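Local coordinates for protein 3-methyladenine dna-glycosylase (Archaeoglobus fulgidus, PDB 2JHN) that belongs to the AlkA-like DNA glycosylases of the HhH-GPD superfamily, pairing a TBP-like N-terminal domain with a helical repair-protein domain, at residues G179-R182 with R183-E186; F282-D285 with R286-K290. The protein carries 1 engineered substitution. All coordinates share one frame; numbering follows the deposited sequence. Where two conformers were deposited one is given.

Both contacts are local, one at each kind of helix end: contact 1 opens helix 182-192 behind a serine N-cap, and contact 2 closes helix 274-287. Contact 1 precedes contact 2 along the chain, and their centres lie 28 Å apart; the nearest atoms stay about 16 Å from each other, without touching. Contact 1 belongs to the HhH-GPD part of the protein, and its Leu180 side chain is about 8 Å from the mercuribenzoic acid held by Lys142, Arg146 and Cys178. In contact 2 the Arg286 side chain is about 11 Å from a sodium ion. Each adds side-chain contacts to its main-chain bonds: a serine cap and salt bridges in the first, mainly aromatic and apolar packing in the second.

Contact 1: G179-R182 with R183-E186; sequences GLSR and RKAE
Ser181 O accepts from Ala185 N at 3.1 Å, and Arg182 O from Glu186 N at 2.8 Å, which together begin the first turn of helix 182-192. Ser181 is the N-cap: its OG takes the amide of Lys184 in a fairly straight bond (OG to N 3.3 Å, 164° at the hydrogen). A chi1 of 88° sets OG between its own N and carbonyl carbon, facing that N-H, and brings it within 3.5 Å of Lys184 CB. Further along, the extended chain of Arg182 crosses Glu186, and its NE donates to Glu186 OE2 at 3.3 Å. The bond is bent, and NE comes from above the carboxylate, whose plane stands 75° from the guanidinium. Arg182 NH1 also pairs with Glu173. In one of its two conformers Arg183 would extend this to a three-residue network, with NE 3.6 Å from Glu186 OE1 and NH2 bonded to Lys216 O; these links are less certain. Leu180 CB approaches Ala185 CB on the buried side. Gly179, with positive phi, ends helix 164-177 in a Schellman motif. Leu180 and Ala185 both pack on Leu175 of that helix, and Leu180 also reaches Leu139 and Ile143 of helix 133-147.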
loop_
_atom_site.group_PDB
_atom_site.type_symbol
_atom_site.label_atom_id
_atom_site.label_comp_id
_atom_site.label_asym_id
_atom_site.label_seq_id
_atom_site.Cartn_x
_atom_site.Cartn_y
_atom_site.Cartn_z
ATOM N N GLY A 179 8.069 -15.205 13.004
ATOM C CA GLY A 179 7.742 -14.205 14.038
ATOM C C GLY A 179 6.264 -13.926 14.286
ATOM O O GLY A 179 5.911 -13.211 15.232
ATOM N N LEU A 180 5.394 -14.465 13.439
ATOM C CA LEU A 180 3.946 -14.241 13.565
ATOM C C LEU A 180 3.313 -14.990 14.731
ATOM O O LEU A 180 3.612 -16.166 14.966
ATOM C CB LEU A 180 3.200 -14.600 12.264
ATOM C CG LEU A 180 3.140 -13.609 11.097
ATOM C CD1 LEU A 180 4.498 -13.417 10.477
ATOM C CD2 LEU A 180 2.174 -14.138 10.051
ATOM N N SER A 181 2.436 -14.295 15.449
ATOM C CA SER A 181 1.614 -14.884 16.493
ATOM C C SER A 181 0.827 -16.030 15.897
ATOM O O SER A 181 0.550 -16.043 14.698
ATOM C CB SER A 181 0.644 -13.842 17.073
ATOM O OG SER A 181 -0.576 -13.785 16.336
ATOM N N ARG A 182 0.453 -16.995 16.723
ATOM C CA ARG A 182 -0.297 -18.147 16.223
ATOM C C ARG A 182 -1.625 -17.802 15.483
ATOM O O ARG A 182 -1.899 -18.361 14.419
ATOM C CB ARG A 182 -0.545 -19.173 17.338
ATOM C CG ARG A 182 -1.443 -20.283 16.875
ATOM C CD ARG A 182 -1.459 -21.498 17.774
ATOM N NE ARG A 182 -1.942 -22.611 16.961
ATOM C CZ ARG A 182 -1.162 -23.502 16.349
ATOM N NH1 ARG A 182 0.166 -23.461 16.491
ATOM N NH2 ARG A 182 -1.718 -24.454 15.609
ATOM N N ARG A 183 -2.427 -16.890 16.044
ATOM C CA ARG A 183 -3.718 -16.547 15.424
ATOM C C ARG A 183 -3.544 -15.861 14.073
ATOM O O ARG A 183 -4.266 -16.176 13.129
ATOM C CB ARG A 183 -4.618 -15.699 16.343
ATOM C CG ARG A 183 -6.073 -15.581 15.833
ATOM C CD ARG A 183 -6.709 -16.965 15.666
ATOM N NE ARG A 183 -7.491 -17.217 14.439
ATOM C CZ ARG A 183 -8.191 -16.325 13.736
ATOM N NH1 ARG A 183 -8.233 -15.045 14.082
ATOM N NH2 ARG A 183 -8.856 -16.726 12.655
ATOM N N LYS A 184 -2.590 -14.934 13.996
ATOM C CA LYS A 184 -2.257 -14.234 12.723
ATOM C C LYS A 184 -1.872 -15.274 11.658
ATOM O O LYS A 184 -2.457 -15.320 10.564
ATOM C CB LYS A 184 -1.131 -13.196 12.900
ATOM C CG LYS A 184 -1.577 -11.792 13.395
ATOM C CD LYS A 184 -0.404 -10.870 13.642
ATOM C CE LYS A 184 -0.860 -9.559 14.292
ATOM N NZ LYS A 184 0.281 -8.636 14.467
ATOM N N ALA A 185 -0.915 -16.138 11.995
ATOM C CA ALA A 185 -0.531 -17.250 11.121
ATOM C C ALA A 185 -1.725 -18.077 10.700
ATOM O O ALA A 185 -1.890 -18.395 9.531
ATOM C CB ALA A 185 0.548 -18.138 11.797
ATOM N N GLU A 186 -2.586 -18.400 11.659
ATOM C CA GLU A 186 -3.802 -19.133 11.391
ATOM C C GLU A 186 -4.750 -18.426 10.410
ATOM O O GLU A 186 -5.288 -19.042 9.507
ATOM C CB GLU A 186 -4.521 -19.396 12.716
ATOM C CG GLU A 186 -3.906 -20.528 13.498
ATOM C CD GLU A 186 -4.755 -20.957 14.680
ATOM O OE1 GLU A 186 -5.566 -20.131 15.168
ATOM O OE2 GLU A 186 -4.597 -22.119 15.120
#

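Contact 2: F282-D285 with R286-K290; sequences FLYD and RFFSK
The last turn of helix 274-287 and the residue after it set Phe287 against Leu283 and Phe288 against Tyr284. Three main-chain hydrogen bonds of the i to i+4 pattern hold this C-terminal end: Arg286 N to Phe282 O (2.9 Å), Phe287 N to Leu283 O (2.7 Å) and Phe288 N to Tyr284 O (2.8 Å). Phe288 then leaves helical geometry, and the chain turns away.

Charged groups find partners in other parts of the chain. Asp285 OD2 forms a salt bridge with Arg245 of helix 241-251. Lys17 and Arg104 make cation-pi pairs with the rings of Phe287 and Phe288, and Arg286 is itself the cation against Phe18.

Apolar packing runs in the same four-residue steps. Phe282 CB lies over one face of the Arg286 guanidinium. Leu283 CD2 meets the Phe287 ring at its edge, in the ring plane, 3.7 Å from CE2. Tyr284 and Phe288 both carry CG anti to the backbone N (chi1 -168° and -160°), which lays their rings beside each other at an oblique 48° with centroids 5.6 Å apart. Within this aromatic pair, Tyr284 CE1 comes within 3.5 Å of Phe288 CD2, and Tyr284 OH lies in the plane of the phenylalanine ring, at its edge.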
loop_
_atom_site.group_PDB
_atom_site.type_symbol
_atom_site.label_atom_id
_atom_site.label_comp_id
_atom_site.label_asym_id
_atom_site.label_seq_id
_atom_site.Cartn_x
_atom_site.Cartn_y
_atom_site.Cartn_z
ATOM N N PHE A 282 -1.146 9.639 6.237
ATOM C CA PHE A 282 -0.091 8.710 6.684
ATOM C C PHE A 282 1.272 9.422 6.684
ATOM O O PHE A 282 2.044 9.293 7.632
ATOM C CB PHE A 282 0.027 7.471 5.783
ATOM C CG PHE A 282 -1.128 6.485 5.899
ATOM C CD1 PHE A 282 -1.792 6.257 7.116
ATOM C CD2 PHE A 282 -1.512 5.765 4.777
ATOM C CE1 PHE A 282 -2.870 5.299 7.182
ATOM C CE2 PHE A 282 -2.552 4.821 4.826
ATOM C CZ PHE A 282 -3.232 4.602 6.040
ATOM N N LEU A 283 1.577 10.146 5.611
ATOM C CA LEU A 283 2.852 10.873 5.550
ATOM C C LEU A 283 2.956 11.896 6.697
ATOM O O LEU A 283 3.993 12.022 7.321
ATOM C CB LEU A 283 3.005 11.587 4.209
ATOM C CG LEU A 283 3.201 10.712 2.973
ATOM C CD1 LEU A 283 2.978 11.540 1.720
ATOM C CD2 LEU A 283 4.586 10.086 3.018
ATOM N N TYR A 284 1.868 12.626 6.927
ATOM C CA TYR A 284 1.762 13.668 7.963
ATOM C C TYR A 284 1.977 13.069 9.342
ATOM O O TYR A 284 2.758 13.587 10.155
ATOM C CB TYR A 284 0.380 14.320 7.876
ATOM C CG TYR A 284 0.243 15.586 8.673
ATOM C CD1 TYR A 284 0.885 16.750 8.271
ATOM C CD2 TYR A 284 -0.534 15.625 9.814
ATOM C CE1 TYR A 284 0.755 17.914 8.993
ATOM C CE2 TYR A 284 -0.676 16.793 10.545
ATOM C CZ TYR A 284 -0.027 17.930 10.125
ATOM O OH TYR A 284 -0.143 19.090 10.849
ATOM N N ASP A 285 1.301 11.958 9.603
ATOM C CA ASP A 285 1.471 11.247 10.867
ATOM C C ASP A 285 2.896 10.716 11.066
ATOM O O ASP A 285 3.426 10.761 12.186
ATOM C CB ASP A 285 0.469 10.097 10.986
ATOM C CG ASP A 285 0.523 9.415 12.368
ATOM O OD1 ASP A 285 0.357 10.116 13.415
ATOM O OD2 ASP A 285 0.735 8.182 12.387
ATOM N N ARG A 286 3.509 10.216 9.996
ATOM C CA ARG A 286 4.863 9.660 10.075
ATOM C C ARG A 286 5.918 10.772 10.165
ATOM O O ARG A 286 6.907 10.619 10.900
ATOM C CB ARG A 286 5.187 8.812 8.847
ATOM C CG ARG A 286 4.488 7.457 8.759
ATOM C CD ARG A 286 4.881 6.789 7.438
ATOM N NE ARG A 286 4.007 5.689 7.003
ATOM C CZ ARG A 286 3.954 5.288 5.738
ATOM N NH1 ARG A 286 4.708 5.917 4.835
ATOM N NH2 ARG A 286 3.163 4.278 5.378
ATOM N N PHE A 287 5.698 11.865 9.423
ATOM C CA PHE A 287 6.743 12.883 9.156
ATOM C C PHE A 287 6.548 14.263 9.788
ATOM O O PHE A 287 7.428 15.135 9.689
ATOM C CB PHE A 287 6.959 13.062 7.652
ATOM C CG PHE A 287 7.580 11.874 6.991
ATOM C CD1 PHE A 287 8.727 11.286 7.523
ATOM C CD2 PHE A 287 7.026 11.342 5.839
ATOM C CE1 PHE A 287 9.316 10.180 6.914
ATOM C CE2 PHE A 287 7.602 10.232 5.216
ATOM C CZ PHE A 287 8.749 9.652 5.753
ATOM N N PHE A 288 5.408 14.470 10.423
ATOM C CA PHE A 288 5.148 15.731 11.105
ATOM C C PHE A 288 4.282 15.454 12.345
ATOM O O PHE A 288 3.221 16.079 12.535
ATOM C CB PHE A 288 4.512 16.744 10.130
ATOM C CG PHE A 288 4.629 18.194 10.576
ATOM C CD1 PHE A 288 5.876 18.823 10.640
ATOM C CD2 PHE A 288 3.489 18.927 10.912
ATOM C CE1 PHE A 288 5.991 20.165 11.048
ATOM C CE2 PHE A 288 3.588 20.265 11.322
ATOM C CZ PHE A 288 4.846 20.883 11.392
ATOM N N SER A 289 4.734 14.480 13.154
ATOM C CA SER A 289 4.201 14.207 14.516
ATOM C C SER A 289 4.558 12.830 15.111
ATOM O O SER A 289 4.838 12.725 16.311
ATOM C CB SER A 289 2.676 14.436 14.606
ATOM O OG SER A 289 1.931 13.303 14.175
ATOM N N LYS A 290 4.547 11.796 14.270
ATOM C CA LYS A 290 4.602 10.372 14.690
ATOM C C LYS A 290 3.843 10.031 15.964
ATOM O O LYS A 290 2.628 9.848 15.921
ATOM C CB LYS A 290 6.029 9.808 14.701
ATOM C CG LYS A 290 6.269 8.843 13.549
ATOM C CD LYS A 290 7.716 8.419 13.418
ATOM C CE LYS A 290 7.912 7.573 12.163
ATOM N NZ LYS A 290 9.288 6.999 12.064
#